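Local coordinates for protein RNA-dependent RNA polymerase (Toscana virus, PDB 6QW0) that probably cuts capped host transcripts to yield primers for viral mRNA synthesis, through the manganese-binding cap-snatching endonuclease at the N-terminus of the L protein, at residues A[31-36]-A[191-195]; A[110-114]-A[149-153]; A[128-132]-A[168-172]. All blocks are in the same frame, centred on the assembly; numbering follows the deposited sequence.

Contact 1: A[31-36]-A[191-195]; sequences TPIPAY and FRFRL. With SO4 (sulfate ion), chain E.
F191 pushes the outer edge of its ring against segment 31-34: P32 O lies in the ring plane at 3.3 Å from F191 CZ, and P34 CD comes to the same edge, 3.8 Å from F191 CZ. With CG anti to the backbone N (chi1 -171°), the ring reaches from helix 183-203 toward the loop. T31 CG2 and I33 CA approach the ring obliquely, and I33 CG1 adds an apolar contact to F191 CE2. One helical turn on, L195 continues the surface by dividing its methyls: CD2 meets P34 CG at 4.0 Å, while CD1 lies 3.9 Å from Y36 CD1 and also touches I33 CG2. No hydrogen bond joins the two segments; polar atoms of segment 31-36 bond to other parts of the chain, P32 O to Q58 and the Y36 hydroxyl to E202. R194 extends to a sulfate, probably from the crystallisation liquor, whose O2 accepts a nearly straight 2.9 Å bond from R194 NH2 in the guanidinium plane. The arrangement is apolar loop-on-helix packing, in which two residues four apart on helix 183-203 pack against the proline-rich approach to strand 36-39 of the small antiparallel sheet.

Contact 2: A[110-114]-A[149-153]; sequences FQSPD and KYEIA. With MN3 (manganese (III) ion), chain C.
An irregular segment, 110-114, passes beside a turn of helix 136-157, and the backbones come nearest at P113 and Y150, whose CA atoms are 7.7 Å apart. The helix is kinked here, the N atoms of I152 and A153 making no bond to the preceding turn. Q111 fits into this place: its NE2 gives K149 O a straight hydrogen bond of 3.1 Å (168° at the hydrogen), with the acceptor in the amide plane of Q111 but the donor 40° above the carbonyl plane of K149. The other end of the amide, OE1, touches A153 CB at 3.4 Å. A153 N, at the kink, donates to a water that lies within bonding distance of both Q111 OE1 and K149 O. P113 covers one face of the Y150 ring in a CH-pi contact, its CB 4.3 Å from the ring centroid; the aliphatic CG of K149 lies over the opposite face, so the ring is sandwiched. At the phenol end, a second water links Y150 OH (2.9 Å) to S112 N. D114, the next residue after P113, binds a manganese ion through OD2 at 2.2 Å, and the chain held by these contacts probably sets the approach of this ligand.

Contact 3: A[128-132]-A[168-172]; sequences EFTTT and IAVHF. With MN3 (manganese (III) ion), chain C; SO4 (sulfate ion), chain G.
Strands 124-131 and 163-171 are the two parallel strands of a beta-alpha-beta unit connected through helix 136-157, in a PDDEXK-type nuclease domain. F129 pairs with I168, T130 with A169 and T131 with V170. I168 N donates to E128 O at 3.0 Å, T130 N to I168 O at 2.9 Å, and V170 N to T130 O; T132 N reaches V170 O only weakly, at a bent 132°, where the pairing runs out. Beyond it a water bridges T132 O and F172 N, while T132 OG1 bonds to S138 OG and G134 N.

The F129 carbonyl, directed away from the partner strand, binds a manganese ion at 2.3 Å, and E128 OE2 binds it as well. E128 bends at chi2 (64°) to bring its carboxylate to the metal; OE1 of the same group probably accepts from D114 N. H79, D114 and two waters complete the six ligands. A sulfate, probably from the crystallisation liquor, occupies the adjoining space. T130 OG1 donates to its O3 at 2.7 Å. T131 OG1 donates to sulfate O1 at 2.8 Å. The backbone N of T131 adds a weak bond to the same oxygen. T130 and T131 also use their methyls across the strands, T130 CG2 against A169 CB and T131 CG2 against V170 CG1. The chi1 of T130 divides these roles: the hydroxyl is anti to the backbone N (-169°), leaving the methyl to face A169. One of the metal-bound waters donates to sulfate O3, 2.7 Å away, and so couples the anion to the manganese.

In the fold
Contact 3 lies nearest the centre of the chain, about 8 Å from it, in the mixed sheet; contacts 1 and 2 lie on opposite sides of that centre, with their own centres about 31 Å apart. Along the chain, contact 1 encloses both others, while contacts 2 and 3 interleave through strand 124-131, helix 136-157 and strand 163-171. Contacts 2 and 3, with centres about 16 Å apart, meet at one manganese ion. Contact 1, about 17 Å from contact 3 between centres, reaches it through F193 and R194 on helix 183-203. The metal site is built where the 110-114 loop meets strand 124-131, and contact 1 contributes no ligand to it; this is consistent with a metal-dependent endonuclease.

Contact 1: A[31-36]-A[191-195]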
loop_
_atom_site.group_PDB
_atom_site.type_symbol
_atom_site.label_atom_id
_atom_site.label_comp_id
_atom_site.label_asym_id
_atom_site.label_seq_id
_atom_site.Cartn_x
_atom_site.Cartn_y
_atom_site.Cartn_z
ATOM N N THR A 31 -19.391 -13.631 -2.744
ATOM C CA THR A 31 -18.502 -14.107 -1.686
ATOM C C THR A 31 -19.001 -13.649 -0.321
ATOM O O THR A 31 -19.408 -12.491 -0.172
ATOM C CB THR A 31 -17.075 -13.588 -1.900
ATOM O OG1 THR A 31 -16.605 -13.987 -3.195
ATOM C CG2 THR A 31 -16.119 -14.133 -0.847
ATOM N N PRO A 32 -18.988 -14.520 0.693
ATOM C CA PRO A 32 -19.413 -14.091 2.031
ATOM C C PRO A 32 -18.514 -12.989 2.564
ATOM O O PRO A 32 -17.301 -12.989 2.353
ATOM C CB PRO A 32 -19.295 -15.364 2.877
ATOM C CG PRO A 32 -19.360 -16.485 1.890
ATOM C CD PRO A 32 -18.699 -15.964 0.647
ATOM N N ILE A 33 -19.140 -12.038 3.254
ATOM C CA ILE A 33 -18.467 -10.904 3.865
ATOM C C ILE A 33 -18.650 -11.041 5.375
ATOM O O ILE A 33 -19.780 -11.236 5.829
ATOM C CB ILE A 33 -19.036 -9.560 3.376
ATOM C CG1 ILE A 33 -18.963 -9.478 1.846
ATOM C CG2 ILE A 33 -18.344 -8.377 4.047
ATOM C CD1 ILE A 33 -19.716 -8.283 1.270
ATOM N N PRO A 34 -17.596 -10.987 6.178
ATOM C CA PRO A 34 -17.773 -11.269 7.609
ATOM C C PRO A 34 -18.536 -10.173 8.330
ATOM O O PRO A 34 -18.384 -8.982 8.048
ATOM C CB PRO A 34 -16.336 -11.377 8.137
ATOM C CG PRO A 34 -15.560 -10.463 7.223
ATOM C CD PRO A 34 -16.202 -10.633 5.849
ATOM N N ALA A 35 -19.370 -10.602 9.277
ATOM C CA ALA A 35 -20.014 -9.683 10.200
ATOM C C ALA A 35 -18.974 -8.988 11.075
ATOM O O ALA A 35 -17.860 -9.473 11.254
ATOM C CB ALA A 35 -21.000 -10.430 11.101
ATOM N N TYR A 36 -19.362 -7.841 11.623
ATOM C CA TYR A 36 -18.516 -7.091 12.542
ATOM C C TYR A 36 -19.387 -6.490 13.636
ATOM O O TYR A 36 -20.545 -6.132 13.407
ATOM C CB TYR A 36 -17.708 -5.967 11.824
ATOM C CG TYR A 36 -18.540 -5.116 10.881
ATOM C CD1 TYR A 36 -18.722 -5.493 9.554
ATOM C CD2 TYR A 36 -19.178 -3.955 11.323
ATOM C CE1 TYR A 36 -19.505 -4.739 8.687
ATOM C CE2 TYR A 36 -19.963 -3.193 10.458
ATOM C CZ TYR A 36 -20.123 -3.594 9.145
ATOM O OH TYR A 36 -20.910 -2.852 8.282
ATOM N N PHE A 191 -11.566 -6.682 -1.600
ATOM C CA PHE A 191 -12.421 -7.219 -0.536
ATOM C C PHE A 191 -12.205 -6.478 0.785
ATOM O O PHE A 191 -13.163 -6.114 1.478
ATOM C CB PHE A 191 -12.149 -8.714 -0.378
ATOM C CG PHE A 191 -13.113 -9.418 0.536
ATOM C CD1 PHE A 191 -12.863 -9.489 1.900
ATOM C CD2 PHE A 191 -14.258 -10.017 0.036
ATOM C CE1 PHE A 191 -13.733 -10.142 2.754
ATOM C CE2 PHE A 191 -15.140 -10.675 0.889
ATOM C CZ PHE A 191 -14.879 -10.740 2.242
ATOM N N ARG A 192 -10.943 -6.258 1.164
ATOM C CA ARG A 192 -10.655 -5.542 2.403
ATOM C C ARG A 192 -11.108 -4.086 2.331
ATOM O O ARG A 192 -11.561 -3.527 3.340
ATOM C CB ARG A 192 -9.149 -5.619 2.715
ATOM C CG ARG A 192 -8.661 -7.031 3.056
ATOM C CD ARG A 192 -7.142 -7.048 3.413
ATOM N NE ARG A 192 -6.843 -6.235 4.588
ATOM C CZ ARG A 192 -6.511 -6.717 5.783
ATOM N NH1 ARG A 192 -6.417 -8.030 5.981
ATOM N NH2 ARG A 192 -6.283 -5.886 6.788
ATOM N N PHE A 193 -10.974 -3.452 1.154
ATOM C CA PHE A 193 -11.419 -2.069 0.986
ATOM C C PHE A 193 -12.928 -1.965 1.163
ATOM O O PHE A 193 -13.415 -1.064 1.854
ATOM C CB PHE A 193 -10.993 -1.536 -0.392
ATOM C CG PHE A 193 -11.386 -0.105 -0.663
ATOM C CD1 PHE A 193 -11.029 0.918 0.210
ATOM C CD2 PHE A 193 -12.076 0.226 -1.827
ATOM C CE1 PHE A 193 -11.372 2.235 -0.056
ATOM C CE2 PHE A 193 -12.414 1.549 -2.102
ATOM C CZ PHE A 193 -12.065 2.550 -1.223
ATOM N N ARG A 194 -13.673 -2.892 0.564
ATOM C CA ARG A 194 -15.129 -2.851 0.675
ATOM C C ARG A 194 -15.564 -2.999 2.124
ATOM O O ARG A 194 -16.461 -2.283 2.593
ATOM C CB ARG A 194 -15.748 -3.947 -0.183
ATOM C CG ARG A 194 -15.564 -3.728 -1.681
ATOM C CD ARG A 194 -16.160 -4.884 -2.446
ATOM N NE ARG A 194 -16.156 -4.653 -3.884
ATOM C CZ ARG A 194 -16.717 -5.473 -4.765
ATOM N NH1 ARG A 194 -17.329 -6.582 -4.351
ATOM N NH2 ARG A 194 -16.665 -5.188 -6.058
ATOM N N LEU A 195 -14.927 -3.911 2.853
ATOM C CA LEU A 195 -15.268 -4.097 4.257
ATOM C C LEU A 195 -14.882 -2.873 5.075
ATOM O O LEU A 195 -15.618 -2.458 5.979
ATOM C CB LEU A 195 -14.580 -5.353 4.792
ATOM C CG LEU A 195 -14.837 -5.630 6.270
ATOM C CD1 LEU A 195 -16.341 -5.832 6.513
ATOM C CD2 LEU A 195 -14.045 -6.845 6.718
HETATM S S SO4 E . -16.861 -8.063 -8.526
HETATM O O1 SO4 E . -17.276 -9.453 -8.642
HETATM O O2 SO4 E . -17.817 -7.324 -7.706
HETATM O O3 SO4 E . -16.787 -7.470 -9.862
HETATM O O4 SO4 E . -15.550 -8.032 -7.895
#

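Contact 2: A[110-114]-A[149-153]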
loop_
_atom_site.group_PDB
_atom_site.type_symbol
_atom_site.label_atom_id
_atom_site.label_comp_id
_atom_site.label_asym_id
_atom_site.label_seq_id
_atom_site.Cartn_x
_atom_site.Cartn_y
_atom_site.Cartn_z
ATOM N N PHE A 110 11.983 14.057 4.659
ATOM C CA PHE A 110 11.017 13.706 5.689
ATOM C C PHE A 110 9.696 13.223 5.113
ATOM O O PHE A 110 8.724 13.064 5.858
ATOM C CB PHE A 110 10.809 14.901 6.622
ATOM C CG PHE A 110 12.093 15.428 7.192
ATOM C CD1 PHE A 110 12.910 14.608 7.949
ATOM C CD2 PHE A 110 12.504 16.726 6.942
ATOM C CE1 PHE A 110 14.103 15.079 8.471
ATOM C CE2 PHE A 110 13.696 17.203 7.463
ATOM C CZ PHE A 110 14.494 16.377 8.226
ATOM N N GLN A 111 9.637 12.981 3.806
ATOM C CA GLN A 111 8.513 12.254 3.242
ATOM C C GLN A 111 8.550 10.797 3.681
ATOM O O GLN A 111 9.617 10.217 3.904
ATOM C CB GLN A 111 8.535 12.332 1.717
ATOM C CG GLN A 111 8.164 13.687 1.162
ATOM C CD GLN A 111 7.862 13.616 -0.327
ATOM O OE1 GLN A 111 8.730 13.266 -1.128
ATOM N NE2 GLN A 111 6.636 13.949 -0.703
ATOM N N SER A 112 7.370 10.187 3.768
ATOM C CA SER A 112 7.224 8.834 4.304
ATOM C C SER A 112 6.231 8.039 3.469
ATOM O O SER A 112 5.047 7.928 3.815
ATOM C CB SER A 112 6.785 8.877 5.770
ATOM O OG SER A 112 6.681 7.571 6.313
ATOM N N PRO A 113 6.689 7.440 2.367
ATOM C CA PRO A 113 5.823 6.529 1.604
ATOM C C PRO A 113 5.453 5.318 2.446
ATOM O O PRO A 113 6.034 5.052 3.500
ATOM C CB PRO A 113 6.684 6.123 0.400
ATOM C CG PRO A 113 7.972 6.925 0.513
ATOM C CD PRO A 113 8.092 7.359 1.934
ATOM N N ASP A 114 4.464 4.555 1.970
ATOM C CA ASP A 114 3.958 3.443 2.777
ATOM C C ASP A 114 5.012 2.363 3.002
ATOM O O ASP A 114 5.017 1.708 4.052
ATOM C CB ASP A 114 2.723 2.826 2.123
ATOM C CG ASP A 114 1.475 3.658 2.349
ATOM O OD1 ASP A 114 1.167 3.963 3.519
ATOM O OD2 ASP A 114 0.819 4.048 1.365
ATOM N N LYS A 149 3.620 12.872 -6.142
ATOM C CA LYS A 149 3.980 13.269 -4.790
ATOM C C LYS A 149 5.383 12.809 -4.421
ATOM O O LYS A 149 6.087 13.508 -3.686
ATOM C CB LYS A 149 2.950 12.709 -3.809
ATOM C CG LYS A 149 3.226 13.029 -2.345
ATOM C CD LYS A 149 2.225 12.316 -1.449
ATOM C CE LYS A 149 2.369 12.735 0.007
ATOM N NZ LYS A 149 1.918 14.143 0.207
ATOM N N TYR A 150 5.814 11.651 -4.928
ATOM C CA TYR A 150 7.068 11.049 -4.498
ATOM C C TYR A 150 8.155 11.014 -5.565
ATOM O O TYR A 150 9.287 10.645 -5.244
ATOM C CB TYR A 150 6.807 9.621 -4.001
ATOM C CG TYR A 150 6.012 9.630 -2.723
ATOM C CD1 TYR A 150 6.565 10.148 -1.561
ATOM C CD2 TYR A 150 4.705 9.162 -2.680
ATOM C CE1 TYR A 150 5.850 10.183 -0.376
ATOM C CE2 TYR A 150 3.981 9.191 -1.494
ATOM C CZ TYR A 150 4.564 9.699 -0.353
ATOM O OH TYR A 150 3.860 9.745 0.821
ATOM N N GLU A 151 7.851 11.400 -6.808
ATOM C CA GLU A 151 8.783 11.167 -7.912
ATOM C C GLU A 151 10.063 11.981 -7.760
ATOM O O GLU A 151 11.144 11.493 -8.098
ATOM C CB GLU A 151 8.111 11.471 -9.256
ATOM C CG GLU A 151 7.559 12.874 -9.359
ATOM C CD GLU A 151 7.611 13.436 -10.761
ATOM O OE1 GLU A 151 8.531 13.065 -11.522
ATOM O OE2 GLU A 151 6.728 14.253 -11.104
ATOM N N ILE A 152 9.970 13.212 -7.245
ATOM C CA ILE A 152 11.167 14.040 -7.086
ATOM C C ILE A 152 12.108 13.420 -6.061
ATOM O O ILE A 152 13.314 13.267 -6.303
ATOM C CB ILE A 152 10.783 15.481 -6.694
ATOM C CG1 ILE A 152 10.209 16.233 -7.898
ATOM C CG2 ILE A 152 11.994 16.233 -6.129
ATOM C CD1 ILE A 152 9.883 17.693 -7.609
ATOM N N ALA A 153 11.578 13.049 -4.893
ATOM C CA ALA A 153 12.439 12.463 -3.874
ATOM C C ALA A 153 13.044 11.148 -4.355
ATOM O O ALA A 153 14.209 10.857 -4.067
ATOM C CB ALA A 153 11.665 12.250 -2.568
HETATM MN MN MN3 C . -0.719 5.693 1.321
HETATM O O HOH W 1 9.086 14.100 -3.697
HETATM O O HOH W 2 4.356 14.830 1.539
HETATM O O HOH W 3 4.856 11.452 2.913
HETATM O O HOH W 4 -0.396 7.116 3.183
HETATM O O HOH W 5 -2.075 7.617 1.151
#

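Contact 3: A[128-132]-A[168-172]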
loop_
_atom_site.group_PDB
_atom_site.type_symbol
_atom_site.label_atom_id
_atom_site.label_comp_id
_atom_site.label_asym_id
_atom_site.label_seq_id
_atom_site.Cartn_x
_atom_site.Cartn_y
_atom_site.Cartn_z
ATOM N N GLU A 128 3.642 2.893 -2.545
ATOM C CA GLU A 128 2.652 3.789 -1.963
ATOM C C GLU A 128 1.262 3.241 -2.235
ATOM O O GLU A 128 0.963 2.839 -3.369
ATOM C CB GLU A 128 2.779 5.213 -2.506
ATOM C CG GLU A 128 1.724 6.163 -1.972
ATOM C CD GLU A 128 1.795 6.391 -0.463
ATOM O OE1 GLU A 128 2.843 6.159 0.179
ATOM O OE2 GLU A 128 0.778 6.825 0.093
ATOM N N PHE A 129 0.432 3.219 -1.186
ATOM C CA PHE A 129 -0.951 2.760 -1.245
ATOM C C PHE A 129 -1.893 3.958 -1.265
ATOM O O PHE A 129 -1.630 4.982 -0.634
ATOM C CB PHE A 129 -1.327 1.898 -0.028
ATOM C CG PHE A 129 -0.349 0.803 0.326
ATOM C CD1 PHE A 129 0.172 -0.059 -0.624
ATOM C CD2 PHE A 129 -0.009 0.604 1.658
ATOM C CE1 PHE A 129 1.059 -1.075 -0.248
ATOM C CE2 PHE A 129 0.870 -0.408 2.033
ATOM C CZ PHE A 129 1.399 -1.241 1.078
ATOM N N THR A 130 -3.024 3.815 -1.949
ATOM C CA THR A 130 -4.010 4.884 -1.907
ATOM C C THR A 130 -5.371 4.287 -2.240
ATOM O O THR A 130 -5.471 3.149 -2.706
ATOM C CB THR A 130 -3.620 6.042 -2.849
ATOM O OG1 THR A 130 -4.454 7.191 -2.612
ATOM C CG2 THR A 130 -3.722 5.628 -4.300
ATOM N N THR A 131 -6.422 5.034 -1.904
ATOM C CA THR A 131 -7.800 4.597 -2.110
ATOM C C THR A 131 -8.563 5.689 -2.847
ATOM O O THR A 131 -8.120 6.835 -2.931
ATOM C CB THR A 131 -8.518 4.307 -0.783
ATOM O OG1 THR A 131 -8.712 5.542 -0.079
ATOM C CG2 THR A 131 -7.703 3.366 0.097
ATOM N N THR A 132 -9.736 5.323 -3.361
ATOM C CA THR A 132 -10.658 6.308 -3.906
ATOM C C THR A 132 -12.076 5.805 -3.692
ATOM O O THR A 132 -12.326 4.601 -3.750
ATOM C CB THR A 132 -10.425 6.576 -5.400
ATOM O OG1 THR A 132 -11.367 7.559 -5.847
ATOM C CG2 THR A 132 -10.601 5.312 -6.229
ATOM N N ILE A 168 -0.210 1.196 -5.540
ATOM C CA ILE A 168 -1.471 0.449 -5.567
ATOM C C ILE A 168 -2.598 1.418 -5.225
ATOM O O ILE A 168 -2.635 1.952 -4.108
ATOM C CB ILE A 168 -1.489 -0.738 -4.583
ATOM C CG1 ILE A 168 -0.230 -1.596 -4.727
ATOM C CG2 ILE A 168 -2.729 -1.585 -4.817
ATOM C CD1 ILE A 168 -0.144 -2.720 -3.688
ATOM N N ALA A 169 -3.528 1.621 -6.166
ATOM C CA ALA A 169 -4.713 2.458 -5.954
ATOM C C ALA A 169 -5.965 1.590 -6.037
ATOM O O ALA A 169 -6.231 0.992 -7.084
ATOM C CB ALA A 169 -4.789 3.578 -6.996
ATOM N N VAL A 170 -6.742 1.513 -4.937
ATOM C CA VAL A 170 -7.919 0.645 -4.898
ATOM C C VAL A 170 -9.181 1.472 -5.111
ATOM O O VAL A 170 -9.278 2.618 -4.658
ATOM C CB VAL A 170 -7.992 -0.143 -3.570
ATOM C CG1 VAL A 170 -8.170 0.800 -2.398
ATOM C CG2 VAL A 170 -9.116 -1.181 -3.620
ATOM N N HIS A 171 -10.140 0.894 -5.835
ATOM C CA HIS A 171 -11.504 1.400 -5.910
ATOM C C HIS A 171 -12.459 0.231 -5.672
ATOM O O HIS A 171 -12.045 -0.919 -5.512
ATOM C CB HIS A 171 -11.763 2.116 -7.247
ATOM C CG HIS A 171 -11.580 1.250 -8.453
ATOM N ND1 HIS A 171 -12.638 0.654 -9.110
ATOM C CD2 HIS A 171 -10.463 0.891 -9.135
ATOM C CE1 HIS A 171 -12.180 -0.045 -10.134
ATOM N NE2 HIS A 171 -10.864 0.085 -10.172
ATOM N N PHE A 172 -13.765 0.525 -5.644
ATOM C CA PHE A 172 -14.733 -0.493 -5.252
ATOM C C PHE A 172 -14.697 -1.711 -6.167
ATOM O O PHE A 172 -14.998 -2.828 -5.726
ATOM C CB PHE A 172 -16.138 0.113 -5.227
ATOM C CG PHE A 172 -17.171 -0.788 -4.590
ATOM C CD1 PHE A 172 -17.398 -0.732 -3.224
ATOM C CD2 PHE A 172 -17.898 -1.693 -5.354
ATOM C CE1 PHE A 172 -18.341 -1.559 -2.625
ATOM C CE2 PHE A 172 -18.845 -2.528 -4.764
ATOM C CZ PHE A 172 -19.057 -2.461 -3.395
HETATM MN MN MN3 C . -0.719 5.693 1.321
HETATM S S SO4 G . -5.752 7.746 0.786
HETATM O O1 SO4 G . -6.329 6.436 1.055
HETATM O O2 SO4 G . -5.475 8.400 2.059
HETATM O O3 SO4 G . -4.510 7.634 0.014
HETATM O O4 SO4 G . -6.720 8.535 0.032
HETATM O O HOH W 6 -14.390 3.250 -5.033
HETATM O O HOH W 4 -0.396 7.116 3.183
HETATM O O HOH W 5 -2.075 7.617 1.151
#